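Local coordinates for sensor protein (Rhodopseudomonas palustris, PDB 2OOL), which binds a biliverdin chromophore as the light-sensing part of a bacteriophytochrome, a photoreceptor that probably works as a sensor histidine kinase, at residues A[58-63]-A[68-73]; A[154-159]-A[163-168]; A[172-177]-A[197-202]; A[244-249]-A[253-258]. All coordinates share one frame; numbering follows the deposited sequence.

Contact 1: A[58-63]-A[68-73]; sequences VSANVE and QPPASL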
loop_
_atom_site.group_PDB
_atom_site.type_symbol
_atom_site.label_atom_id
_atom_site.label_comp_id
_atom_site.label_asym_id
_atom_site.label_seq_id
_atom_site.Cartn_x
_atom_site.Cartn_y
_atom_site.Cartn_z
ATOM N N VAL A 58 -20.552 4.498 -27.494
ATOM C CA VAL A 58 -20.459 3.327 -26.612
ATOM C C VAL A 58 -19.853 2.195 -27.364
ATOM O O VAL A 58 -19.993 2.117 -28.590
ATOM C CB VAL A 58 -21.853 2.779 -26.078
ATOM C CG1 VAL A 58 -22.153 3.300 -24.656
ATOM C CG2 VAL A 58 -22.964 3.061 -27.043
ATOM N N SER A 59 -19.172 1.331 -26.623
ATOM C CA SER A 59 -18.755 0.034 -27.116
ATOM C C SER A 59 -19.997 -0.835 -27.349
ATOM O O SER A 59 -20.982 -0.799 -26.555
ATOM C CB SER A 59 -17.774 -0.652 -26.128
ATOM O OG SER A 59 -18.307 -0.757 -24.816
ATOM N N ALA A 60 -19.939 -1.595 -28.447
ATOM C CA ALA A 60 -21.057 -2.391 -28.928
ATOM C C ALA A 60 -21.495 -3.451 -27.930
ATOM O O ALA A 60 -22.656 -3.838 -27.942
ATOM C CB ALA A 60 -20.668 -3.096 -30.248
ATOM N N ASN A 61 -20.543 -3.955 -27.127
ATOM C CA ASN A 61 -20.811 -4.949 -26.072
ATOM C C ASN A 61 -21.750 -4.462 -24.974
ATOM O O ASN A 61 -22.314 -5.255 -24.232
ATOM C CB ASN A 61 -19.494 -5.537 -25.461
ATOM C CG ASN A 61 -18.693 -4.537 -24.604
ATOM O OD1 ASN A 61 -18.763 -3.343 -24.802
ATOM N ND2 ASN A 61 -17.931 -5.054 -23.629
ATOM N N VAL A 62 -21.945 -3.158 -24.880
ATOM C CA VAL A 62 -22.973 -2.594 -24.016
ATOM C C VAL A 62 -24.378 -3.165 -24.318
ATOM O O VAL A 62 -25.221 -3.192 -23.433
ATOM C CB VAL A 62 -22.924 -1.059 -24.105
ATOM C CG1 VAL A 62 -24.146 -0.440 -23.663
ATOM C CG2 VAL A 62 -21.700 -0.565 -23.288
ATOM N N GLU A 63 -24.607 -3.647 -25.540
ATOM C CA GLU A 63 -25.864 -4.308 -25.890
ATOM C C GLU A 63 -26.143 -5.482 -24.961
ATOM O O GLU A 63 -27.293 -5.716 -24.570
ATOM C CB GLU A 63 -25.844 -4.792 -27.345
ATOM C CG GLU A 63 -27.005 -5.705 -27.721
ATOM C CD GLU A 63 -27.444 -5.536 -29.184
ATOM O OE1 GLU A 63 -26.629 -5.753 -30.114
ATOM O OE2 GLU A 63 -28.613 -5.169 -29.393
ATOM N N GLN A 68 -30.029 -3.380 -25.244
ATOM C CA GLN A 68 -30.539 -2.381 -26.167
ATOM C C GLN A 68 -29.531 -2.157 -27.293
ATOM O O GLN A 68 -28.332 -2.365 -27.106
ATOM C CB GLN A 68 -30.837 -1.083 -25.417
ATOM C CG GLN A 68 -32.120 -1.131 -24.556
ATOM C CD GLN A 68 -32.035 -0.204 -23.354
ATOM O OE1 GLN A 68 -30.948 0.286 -23.012
ATOM N NE2 GLN A 68 -33.170 0.040 -22.703
ATOM N N PRO A 69 -30.027 -1.782 -28.497
ATOM C CA PRO A 69 -29.083 -1.497 -29.582
ATOM C C PRO A 69 -28.155 -0.332 -29.204
ATOM O O PRO A 69 -28.624 0.670 -28.660
ATOM C CB PRO A 69 -29.992 -1.110 -30.759
ATOM C CG PRO A 69 -31.353 -1.631 -30.427
ATOM C CD PRO A 69 -31.432 -1.625 -28.928
ATOM N N PRO A 70 -26.842 -0.476 -29.442
ATOM C CA PRO A 70 -25.881 0.608 -29.144
ATOM C C PRO A 70 -26.276 1.974 -29.704
ATOM O O PRO A 70 -26.252 2.960 -28.981
ATOM C CB PRO A 70 -24.576 0.113 -29.776
ATOM C CG PRO A 70 -24.676 -1.327 -29.726
ATOM C CD PRO A 70 -26.149 -1.666 -29.952
ATOM N N ALA A 71 -26.688 2.022 -30.961
ATOM C CA ALA A 71 -27.082 3.293 -31.564
ATOM C C ALA A 71 -28.140 4.017 -30.733
ATOM O O ALA A 71 -28.129 5.256 -30.664
ATOM C CB ALA A 71 -27.581 3.092 -32.996
ATOM N N SER A 72 -29.027 3.275 -30.067
ATOM C CA SER A 72 -30.192 3.915 -29.468
ATOM C C SER A 72 -29.851 4.690 -28.204
ATOM O O SER A 72 -30.705 5.435 -27.694
ATOM C CB SER A 72 -31.276 2.886 -29.175
ATOM O OG SER A 72 -30.791 1.915 -28.283
ATOM N N LEU A 73 -28.633 4.489 -27.674
ATOM C CA LEU A 73 -28.191 5.183 -26.444
ATOM C C LEU A 73 -27.622 6.564 -26.761
ATOM O O LEU A 73 -27.262 7.341 -25.857
ATOM C CB LEU A 73 -27.135 4.356 -25.691
ATOM C CG LEU A 73 -27.654 2.993 -25.166
ATOM C CD1 LEU A 73 -26.583 2.042 -24.709
ATOM C CD2 LEU A 73 -28.694 3.184 -24.057
#
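The helical connection that leaves strand 55-59 of the PAS-domain sheet doubles back here, and L73 and P70 of the returning loop pack on V58, A60, V62 and E63. The inner end is apolar: L73 CD1 meets V62 CG1 at 3.6 Å, the two side chains crossing at a slant. V62 holds CG1 anti to its own nitrogen (chi1 160°), and this is the methyl that reaches the leucine. V58 CG2 closes the same cluster, 4.3 Å from P70 CB. Next outward, P70 CG rests on the turn backbone, 3.7 Å from A60 O. E63 finishes the seam. Its CB lies 4.1 Å from P70 CD, its CA-H points at the Q68 carbonyl (CA to O 3.4 Å), and the bent chain carries OE2 to within 3.7 Å of P69 CA. Replacing E63 by an alanine would keep CB but is likely to leave P69 CA and the flank of the Q68 carbonyl without their cover. No hydrogen bond joins the two segments. Each is braced internally instead: P69 O is gripped by both S72 N and S72 OG, while a type I turn runs from S59 to V62. This helical connection after strand 55-59, packed back on the end of that strand, belongs to the PAS fold.

Contact 2: A[154-159]-A[163-168]; sequences RRLQTA and PTACWI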
loop_
_atom_site.group_PDB
_atom_site.type_symbol
_atom_site.label_atom_id
_atom_site.label_comp_id
_atom_site.label_asym_id
_atom_site.label_seq_id
_atom_site.Cartn_x
_atom_site.Cartn_y
_atom_site.Cartn_z
ATOM N N ARG A 154 10.469 -0.427 1.085
ATOM C CA ARG A 154 11.602 -0.301 1.985
ATOM C C ARG A 154 12.841 -1.120 1.540
ATOM O O ARG A 154 13.979 -0.652 1.672
ATOM C CB ARG A 154 11.150 -0.720 3.379
ATOM C CG ARG A 154 12.153 -0.495 4.467
ATOM C CD ARG A 154 11.711 -1.289 5.672
ATOM N NE ARG A 154 12.160 -2.680 5.599
ATOM C CZ ARG A 154 11.574 -3.708 6.219
ATOM N NH1 ARG A 154 10.461 -3.523 6.938
ATOM N NH2 ARG A 154 12.101 -4.938 6.118
ATOM N N ARG A 155 12.615 -2.321 1.014
ATOM C CA ARG A 155 13.709 -3.186 0.572
ATOM C C ARG A 155 14.334 -2.648 -0.696
ATOM O O ARG A 155 15.552 -2.649 -0.857
ATOM C CB ARG A 155 13.228 -4.610 0.312
ATOM C CG ARG A 155 13.166 -5.444 1.562
ATOM C CD ARG A 155 12.337 -6.718 1.380
ATOM N NE ARG A 155 12.148 -7.381 2.682
ATOM C CZ ARG A 155 11.531 -8.552 2.873
ATOM N NH1 ARG A 155 11.028 -9.247 1.842
ATOM N NH2 ARG A 155 11.408 -9.024 4.106
ATOM N N LEU A 156 13.479 -2.198 -1.598
ATOM C CA LEU A 156 13.921 -1.620 -2.844
ATOM C C LEU A 156 14.853 -0.466 -2.526
ATOM O O LEU A 156 15.883 -0.314 -3.158
ATOM C CB LEU A 156 12.703 -1.129 -3.635
ATOM C CG LEU A 156 12.487 -1.552 -5.082
ATOM C CD1 LEU A 156 13.024 -2.878 -5.424
ATOM C CD2 LEU A 156 10.951 -1.496 -5.424
ATOM N N GLN A 157 14.524 0.302 -1.492
ATOM C CA GLN A 157 15.273 1.510 -1.162
ATOM C C GLN A 157 16.642 1.293 -0.525
ATOM O O GLN A 157 17.439 2.231 -0.495
ATOM C CB GLN A 157 14.437 2.425 -0.271
ATOM C CG GLN A 157 13.191 3.018 -0.962
ATOM C CD GLN A 157 12.864 4.395 -0.440
ATOM O OE1 GLN A 157 11.965 4.566 0.407
ATOM N NE2 GLN A 157 13.618 5.395 -0.913
ATOM N N THR A 158 16.911 0.086 -0.008
ATOM C CA THR A 158 18.269 -0.289 0.422
ATOM C C THR A 158 18.925 -1.351 -0.470
ATOM O O THR A 158 19.912 -1.949 -0.072
ATOM C CB THR A 158 18.292 -0.796 1.897
ATOM O OG1 THR A 158 17.332 -1.845 2.071
ATOM C CG2 THR A 158 18.028 0.359 2.900
ATOM N N ALA A 159 18.397 -1.582 -1.671
ATOM C CA ALA A 159 19.034 -2.471 -2.654
ATOM C C ALA A 159 20.388 -1.904 -3.069
ATOM O O ALA A 159 20.475 -0.722 -3.408
ATOM C CB ALA A 159 18.140 -2.621 -3.886
ATOM N N PRO A 163 20.482 -5.568 -10.334
ATOM C CA PRO A 163 19.733 -6.831 -10.411
ATOM C C PRO A 163 18.975 -7.169 -9.122
ATOM O O PRO A 163 17.918 -7.766 -9.187
ATOM C CB PRO A 163 20.816 -7.874 -10.703
ATOM C CG PRO A 163 21.972 -7.076 -11.277
ATOM C CD PRO A 163 21.922 -5.746 -10.618
ATOM N N THR A 164 19.503 -6.784 -7.966
ATOM C CA THR A 164 18.793 -6.984 -6.698
ATOM C C THR A 164 17.540 -6.091 -6.636
ATOM O O THR A 164 16.479 -6.537 -6.213
ATOM C CB THR A 164 19.709 -6.701 -5.491
ATOM O OG1 THR A 164 20.920 -7.458 -5.637
ATOM C CG2 THR A 164 19.043 -7.081 -4.154
ATOM N N ALA A 165 17.674 -4.840 -7.065
ATOM C CA ALA A 165 16.559 -3.911 -7.031
ATOM C C ALA A 165 15.461 -4.420 -7.972
ATOM O O ALA A 165 14.291 -4.484 -7.597
ATOM C CB ALA A 165 17.004 -2.521 -7.427
ATOM N N CYS A 166 15.872 -4.816 -9.173
ATOM C CA CYS A 166 14.943 -5.300 -10.172
ATOM C C CYS A 166 14.225 -6.561 -9.745
ATOM O O CYS A 166 13.019 -6.704 -10.016
ATOM C CB CYS A 166 15.642 -5.482 -11.520
ATOM S SG CYS A 166 16.072 -3.883 -12.237
ATOM N N TRP A 167 14.937 -7.451 -9.073
ATOM C CA TRP A 167 14.364 -8.714 -8.590
ATOM C C TRP A 167 13.396 -8.512 -7.408
ATOM O O TRP A 167 12.374 -9.171 -7.323
ATOM C CB TRP A 167 15.463 -9.753 -8.252
ATOM C CG TRP A 167 14.841 -11.033 -7.784
ATOM C CD1 TRP A 167 14.433 -12.088 -8.548
ATOM C CD2 TRP A 167 14.466 -11.343 -6.438
ATOM N NE1 TRP A 167 13.863 -13.061 -7.750
ATOM C CE2 TRP A 167 13.853 -12.612 -6.454
ATOM C CE3 TRP A 167 14.600 -10.666 -5.216
ATOM C CZ2 TRP A 167 13.376 -13.219 -5.300
ATOM C CZ3 TRP A 167 14.137 -11.277 -4.064
ATOM C CH2 TRP A 167 13.536 -12.543 -4.112
ATOM N N ILE A 168 13.708 -7.597 -6.504
ATOM C CA ILE A 168 12.769 -7.232 -5.460
ATOM C C ILE A 168 11.485 -6.741 -6.149
ATOM O O ILE A 168 10.411 -7.165 -5.814
ATOM C CB ILE A 168 13.360 -6.146 -4.503
ATOM C CG1 ILE A 168 14.520 -6.742 -3.663
ATOM C CG2 ILE A 168 12.268 -5.555 -3.595
ATOM C CD1 ILE A 168 15.622 -5.763 -3.212
#
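L156, in the last turn of helix 142-157, and A159, just beyond it, face A165 and I168 near the start of helix 162-177, the two helices being linked by a short turn. The apolar contacts come first. A159 CB sits 3.7 Å from A165 CB, two small side chains that let the backbones approach closely. I168 works with two branches: with chi1 at -68°, CG2 stands anti to the backbone N and goes to L156, while CD1 at the end of the other branch lies 4.1 Å from A159 CB. The L156 methyl CD1 is modelled only 3.3 Å from I168 CG2 and 3.0 Å from A165 O. These spacings are tighter than usual, and the leucine torsions fit no regular rotamer, so its exact pose is doubtful. Carbon-to-carbonyl contact adds I168 CD1 against R155 O at 3.9 Å. An alanine in place of I168 would probably open a gap between the helices, leaving the L156 methyl without its partner and A159 CB with A165 alone across the seam. Among the polar groups, T164 OG1 bonds D161, and the backbone bonds stay within each segment. Helix 308-332 adds V320 against L156 and L321 against A165. With no hydrogen bond or salt bridge crossing it, the joint depends on shape and apolar burial rather than on directed bonds.

Contact 3: A[172-177]-A[197-202]; sequences EVRRIT and AEDRDS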
loop_
_atom_site.group_PDB
_atom_site.type_symbol
_atom_site.label_atom_id
_atom_site.label_comp_id
_atom_site.label_asym_id
_atom_site.label_seq_id
_atom_site.Cartn_x
_atom_site.Cartn_y
_atom_site.Cartn_z
ATOM N N GLU A 172 7.805 -8.946 -5.845
ATOM C CA GLU A 172 6.604 -8.356 -5.227
ATOM C C GLU A 172 5.443 -8.227 -6.216
ATOM O O GLU A 172 4.294 -8.484 -5.881
ATOM C CB GLU A 172 6.900 -6.991 -4.613
ATOM C CG GLU A 172 5.604 -6.235 -4.098
ATOM C CD GLU A 172 5.067 -6.794 -2.772
ATOM O OE1 GLU A 172 5.704 -7.676 -2.183
ATOM O OE2 GLU A 172 4.016 -6.324 -2.292
ATOM N N VAL A 173 5.738 -7.831 -7.438
ATOM C CA VAL A 173 4.716 -7.774 -8.477
ATOM C C VAL A 173 4.092 -9.155 -8.704
ATOM O O VAL A 173 2.881 -9.263 -8.890
ATOM C CB VAL A 173 5.254 -7.131 -9.795
ATOM C CG1 VAL A 173 4.351 -7.416 -10.984
ATOM C CG2 VAL A 173 5.381 -5.603 -9.656
ATOM N N ARG A 174 4.893 -10.220 -8.650
ATOM C CA ARG A 174 4.342 -11.553 -8.826
ATOM C C ARG A 174 3.446 -11.924 -7.640
ATOM O O ARG A 174 2.373 -12.489 -7.826
ATOM C CB ARG A 174 5.434 -12.619 -9.007
ATOM C CG ARG A 174 4.857 -13.917 -9.496
ATOM C CD ARG A 174 5.918 -14.970 -9.893
ATOM N NE ARG A 174 6.731 -15.478 -8.784
ATOM C CZ ARG A 174 6.405 -16.496 -7.982
ATOM N NH1 ARG A 174 5.251 -17.141 -8.111
ATOM N NH2 ARG A 174 7.253 -16.875 -7.038
ATOM N N ARG A 175 3.896 -11.575 -6.438
ATOM C CA ARG A 175 3.107 -11.739 -5.211
ATOM C C ARG A 175 1.679 -11.193 -5.302
ATOM O O ARG A 175 0.732 -11.851 -4.877
ATOM C CB ARG A 175 3.797 -11.010 -4.058
ATOM C CG ARG A 175 3.592 -11.635 -2.683
ATOM C CD ARG A 175 4.529 -10.977 -1.668
ATOM N NE ARG A 175 5.860 -11.597 -1.662
ATOM C CZ ARG A 175 7.026 -11.019 -1.983
ATOM N NH1 ARG A 175 7.112 -9.746 -2.332
ATOM N NH2 ARG A 175 8.149 -11.745 -1.898
ATOM N N ILE A 176 1.521 -10.008 -5.872
ATOM C CA ILE A 176 0.247 -9.305 -5.790
ATOM C C ILE A 176 -0.584 -9.436 -7.051
ATOM O O ILE A 176 -1.757 -9.105 -7.019
ATOM C CB ILE A 176 0.447 -7.822 -5.402
ATOM C CG1 ILE A 176 1.176 -7.058 -6.512
ATOM C CG2 ILE A 176 1.248 -7.721 -4.058
ATOM C CD1 ILE A 176 1.374 -5.561 -6.210
ATOM N N THR A 177 0.002 -9.923 -8.141
ATOM C CA THR A 177 -0.718 -10.136 -9.395
ATOM C C THR A 177 -1.125 -11.590 -9.583
ATOM O O THR A 177 -2.095 -11.887 -10.267
ATOM C CB THR A 177 0.101 -9.663 -10.652
ATOM O OG1 THR A 177 1.333 -10.373 -10.791
ATOM C CG2 THR A 177 0.405 -8.171 -10.610
ATOM N N ALA A 197 16.123 -9.242 -15.022
ATOM C CA ALA A 197 15.669 -9.893 -13.784
ATOM C C ALA A 197 14.358 -10.580 -14.093
ATOM O O ALA A 197 13.706 -10.252 -15.083
ATOM C CB ALA A 197 15.488 -8.887 -12.635
ATOM N N GLU A 198 14.003 -11.535 -13.240
ATOM C CA GLU A 198 12.872 -12.418 -13.454
ATOM C C GLU A 198 12.440 -13.084 -12.159
ATOM O O GLU A 198 13.254 -13.528 -11.398
ATOM C CB GLU A 198 13.245 -13.524 -14.425
ATOM C CG GLU A 198 12.057 -14.299 -14.966
ATOM C CD GLU A 198 12.494 -15.328 -15.988
ATOM O OE1 GLU A 198 13.285 -16.220 -15.594
ATOM O OE2 GLU A 198 12.060 -15.212 -17.182
ATOM N N ASP A 199 11.136 -13.116 -11.900
ATOM C CA ASP A 199 10.615 -14.032 -10.881
ATOM C C ASP A 199 9.472 -14.771 -11.511
ATOM O O ASP A 199 8.587 -14.162 -12.115
ATOM C CB ASP A 199 10.137 -13.269 -9.658
ATOM C CG ASP A 199 10.012 -14.157 -8.411
ATOM O OD1 ASP A 199 10.949 -14.905 -8.051
ATOM O OD2 ASP A 199 8.955 -14.100 -7.781
ATOM N N ARG A 200 9.487 -16.087 -11.369
ATOM C CA ARG A 200 8.445 -16.947 -11.913
ATOM C C ARG A 200 8.087 -18.119 -10.986
ATOM O O ARG A 200 8.891 -18.554 -10.137
ATOM C CB ARG A 200 8.876 -17.510 -13.263
ATOM C CG ARG A 200 10.115 -18.286 -13.208
ATOM C CD ARG A 200 10.457 -18.919 -14.543
ATOM N NE ARG A 200 11.347 -20.042 -14.285
ATOM C CZ ARG A 200 12.596 -19.910 -13.867
ATOM N NH1 ARG A 200 13.130 -18.701 -13.699
ATOM N NH2 ARG A 200 13.310 -20.978 -13.629
ATOM N N ASP A 201 6.881 -18.639 -11.211
ATOM C CA ASP A 201 6.349 -19.792 -10.487
ATOM C C ASP A 201 6.960 -21.077 -11.064
ATOM O O ASP A 201 7.592 -21.058 -12.122
ATOM C CB ASP A 201 4.801 -19.759 -10.581
ATOM C CG ASP A 201 4.113 -20.737 -9.603
ATOM O OD1 ASP A 201 4.809 -21.330 -8.710
ATOM O OD2 ASP A 201 2.873 -20.905 -9.739
ATOM N N SER A 202 6.831 -22.186 -10.333
ATOM C CA SER A 202 7.356 -23.483 -10.767
ATOM C C SER A 202 6.718 -23.944 -12.077
ATOM O O SER A 202 5.512 -23.747 -12.299
ATOM C CB SER A 202 7.053 -24.534 -9.686
ATOM O OG SER A 202 5.671 -24.384 -9.320
HETATM O O HOH W 1 4.694 -19.942 -6.317
#
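R174 and D199 form a salt bridge between helix 162-177 and strand 193-200, on the side of the GAF-domain sheet that this helix packs against. R174 NE gives the main bond, 2.8 Å to D199 OD2 and nearly straight at 162°; NH2 adds a weak one to the same oxygen at 3.3 Å. The oxygen lies close to the guanidinium plane, but the donor meets it from well above the carboxylate plane, 59° out. The bend of the arginine chain at chi3 (66°) turns the group along the strand, where the peptide between R200 and D201 lies over one of its faces. NH1 reaches a water at 3.4 Å, a weak bond, and the water donates to D201 OD1 at 2.8 Å. NH1 and D201 OD1 themselves are 4.3 Å apart with the oxygen well off the plane, so they share charge attraction without a direct bond. D201 OD1 is further satisfied by S202 N and S202 OG, which come from the same face.

The neighbouring charges are paired too. R175 NH1 bridges to E172 OE1, while E172 OE2 takes S148 OG from helix 142-157. E198 accepts from S206 OG and L207 N, and only weakly from R200 NH1. At the last turn of the helix, V173 O takes two bonds from one residue, T177 N on one face of its plane and T177 OG1 on the other, the hydroxyl at 2.7 Å.

Contact 4: A[244-249]-A[253-258]; sequences VPDINP and GPIDLS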
loop_
_atom_site.group_PDB
_atom_site.type_symbol
_atom_site.label_atom_id
_atom_site.label_comp_id
_atom_site.label_asym_id
_atom_site.label_seq_id
_atom_site.Cartn_x
_atom_site.Cartn_y
_atom_site.Cartn_z
ATOM N N VAL A 244 -19.341 2.698 -31.094
ATOM C CA VAL A 244 -20.508 3.083 -31.891
ATOM C C VAL A 244 -20.956 4.450 -31.441
ATOM O O VAL A 244 -21.496 4.566 -30.364
ATOM C CB VAL A 244 -21.663 2.126 -31.670
ATOM C CG1 VAL A 244 -22.864 2.494 -32.601
ATOM C CG2 VAL A 244 -21.223 0.747 -31.927
ATOM N N PRO A 245 -20.687 5.505 -32.234
ATOM C CA PRO A 245 -19.796 5.550 -33.388
ATOM C C PRO A 245 -18.368 5.848 -32.936
ATOM O O PRO A 245 -18.135 6.273 -31.787
ATOM C CB PRO A 245 -20.349 6.706 -34.200
ATOM C CG PRO A 245 -20.882 7.661 -33.183
ATOM C CD PRO A 245 -21.300 6.820 -31.973
ATOM N N ASP A 246 -17.418 5.637 -33.844
ATOM C CA ASP A 246 -16.008 5.891 -33.582
ATOM C C ASP A 246 -15.743 7.314 -34.044
ATOM O O ASP A 246 -15.048 7.524 -35.050
ATOM C CB ASP A 246 -15.152 4.839 -34.333
ATOM C CG ASP A 246 -13.649 5.045 -34.168
ATOM O OD1 ASP A 246 -13.225 5.714 -33.178
ATOM O OD2 ASP A 246 -12.892 4.518 -35.054
ATOM N N ILE A 247 -16.321 8.284 -33.331
ATOM C CA ILE A 247 -16.232 9.693 -33.685
ATOM C C ILE A 247 -16.166 10.557 -32.435
ATOM O O ILE A 247 -16.991 10.394 -31.531
ATOM C CB ILE A 247 -17.512 10.215 -34.429
ATOM C CG1 ILE A 247 -17.771 9.438 -35.718
ATOM C CG2 ILE A 247 -17.369 11.707 -34.759
ATOM C CD1 ILE A 247 -19.188 9.694 -36.309
ATOM N N ASN A 248 -15.198 11.466 -32.369
ATOM C CA ASN A 248 -15.088 12.384 -31.268
ATOM C C ASN A 248 -16.143 13.474 -31.514
ATOM O O ASN A 248 -16.151 14.100 -32.569
ATOM C CB ASN A 248 -13.662 12.908 -31.194
ATOM C CG ASN A 248 -13.485 13.988 -30.162
ATOM O OD1 ASN A 248 -14.333 14.866 -30.025
ATOM N ND2 ASN A 248 -12.364 13.949 -29.435
ATOM N N PRO A 249 -17.096 13.643 -30.574
ATOM C CA PRO A 249 -18.219 14.561 -30.844
ATOM C C PRO A 249 -17.815 16.025 -30.835
ATOM O O PRO A 249 -18.511 16.858 -31.454
ATOM C CB PRO A 249 -19.198 14.264 -29.694
ATOM C CG PRO A 249 -18.325 13.867 -28.594
ATOM C CD PRO A 249 -17.220 13.039 -29.228
ATOM N N GLY A 253 -13.238 13.220 -36.189
ATOM C CA GLY A 253 -12.254 12.228 -36.255
ATOM C C GLY A 253 -12.560 11.067 -35.327
ATOM O O GLY A 253 -13.504 11.128 -34.558
ATOM N N PRO A 254 -11.736 10.011 -35.399
ATOM C CA PRO A 254 -11.850 8.816 -34.564
ATOM C C PRO A 254 -11.569 9.122 -33.106
ATOM O O PRO A 254 -10.937 10.103 -32.823
ATOM C CB PRO A 254 -10.729 7.905 -35.078
ATOM C CG PRO A 254 -9.821 8.788 -35.886
ATOM C CD PRO A 254 -10.588 9.958 -36.328
ATOM N N ILE A 255 -11.993 8.266 -32.186
ATOM C CA ILE A 255 -11.731 8.508 -30.791
ATOM C C ILE A 255 -10.312 8.011 -30.447
ATOM O O ILE A 255 -9.982 6.844 -30.646
ATOM C CB ILE A 255 -12.838 7.848 -29.873
ATOM C CG1 ILE A 255 -14.188 8.554 -30.122
ATOM C CG2 ILE A 255 -12.471 7.998 -28.427
ATOM C CD1 ILE A 255 -15.440 7.832 -29.590
ATOM N N ASP A 256 -9.515 8.932 -29.929
ATOM C CA ASP A 256 -8.170 8.689 -29.490
ATOM C C ASP A 256 -8.214 7.936 -28.167
ATOM O O ASP A 256 -8.558 8.496 -27.128
ATOM C CB ASP A 256 -7.426 10.037 -29.344
ATOM C CG ASP A 256 -5.968 9.864 -29.050
ATOM O OD1 ASP A 256 -5.557 8.818 -28.500
ATOM O OD2 ASP A 256 -5.197 10.762 -29.420
ATOM N N LEU A 257 -7.863 6.659 -28.215
ATOM C CA LEU A 257 -7.882 5.814 -27.029
ATOM C C LEU A 257 -6.534 5.746 -26.339
ATOM O O LEU A 257 -6.307 4.911 -25.468
ATOM C CB LEU A 257 -8.424 4.461 -27.420
ATOM C CG LEU A 257 -9.863 4.496 -27.955
ATOM C CD1 LEU A 257 -10.268 3.166 -28.496
ATOM C CD2 LEU A 257 -10.793 4.875 -26.836
ATOM N N SER A 258 -5.628 6.667 -26.659
ATOM C CA SER A 258 -4.300 6.652 -26.001
ATOM C C SER A 258 -4.337 6.377 -24.490
ATOM O O SER A 258 -3.539 5.562 -23.984
ATOM C CB SER A 258 -3.561 7.960 -26.228
ATOM O OG SER A 258 -3.250 8.162 -27.587
HETATM O O HOH W 2 -10.487 5.017 -32.289
HETATM O O HOH W 3 -10.423 11.897 -29.648
#
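A side-chain oxygen, D246 OD1, takes the backbone amide of I255 across the loop at 3.0 Å, almost straight at 170°. The oxygen is met on its syn side, 31° out of the carboxylate plane, and CG anti to the backbone N (chi1 178°) swings it across to the other segment. D246 is also the centre of an inverse gamma turn, just after the cis peptide that precedes P245. A second direct bond is wholly backbone: N248 N donates to G253 O at 2.8 Å, nearly head-on to the carbonyl. I247 CA-H touches that same oxygen, 3.2 Å from CA to O. One water donates to both D246 OD1 and I255 O; another, accepting from N248 ND2 at 2.8 Å and from D256 N, ties the segments farther along. N248 ND2 also bonds D126 O. The other end of this amide, OD1, accepts from R250 N and L251 N, so the side chain also shapes the link between the segments. I255 is buried, its CD1 3.6 Å from I247 O and its side chain against V47 and I130 of the PAS sheet. P254 touches I35, and L257 bonds through its backbone to H34. A GAF loop wrapped against the N-terminal chain and the PAS sheet in this way is consistent with the knot characteristic of phytochromes.

The four contacts fall into two clusters on opposite sides of the chain's centre. Contacts 1 and 4 adjoin: V58 pairs with V244 through the backbone, and P70 packs on V244; strands 55-59 and 241-244, which lead into the two contacts, are neighbours in one sheet. Contacts 2 and 3 both use helix 162-177, and W167 spans them by lying on E198 and D199. Contacts 1, 2 and 4 are partly buried, whereas contact 3 lies at the surface, and their chemistry follows: carbon packing without crossing hydrogen bonds in 1 and 2, a salt bridge with water at 3, and direct and water-mediated bonds beside a buried isoleucine at 4.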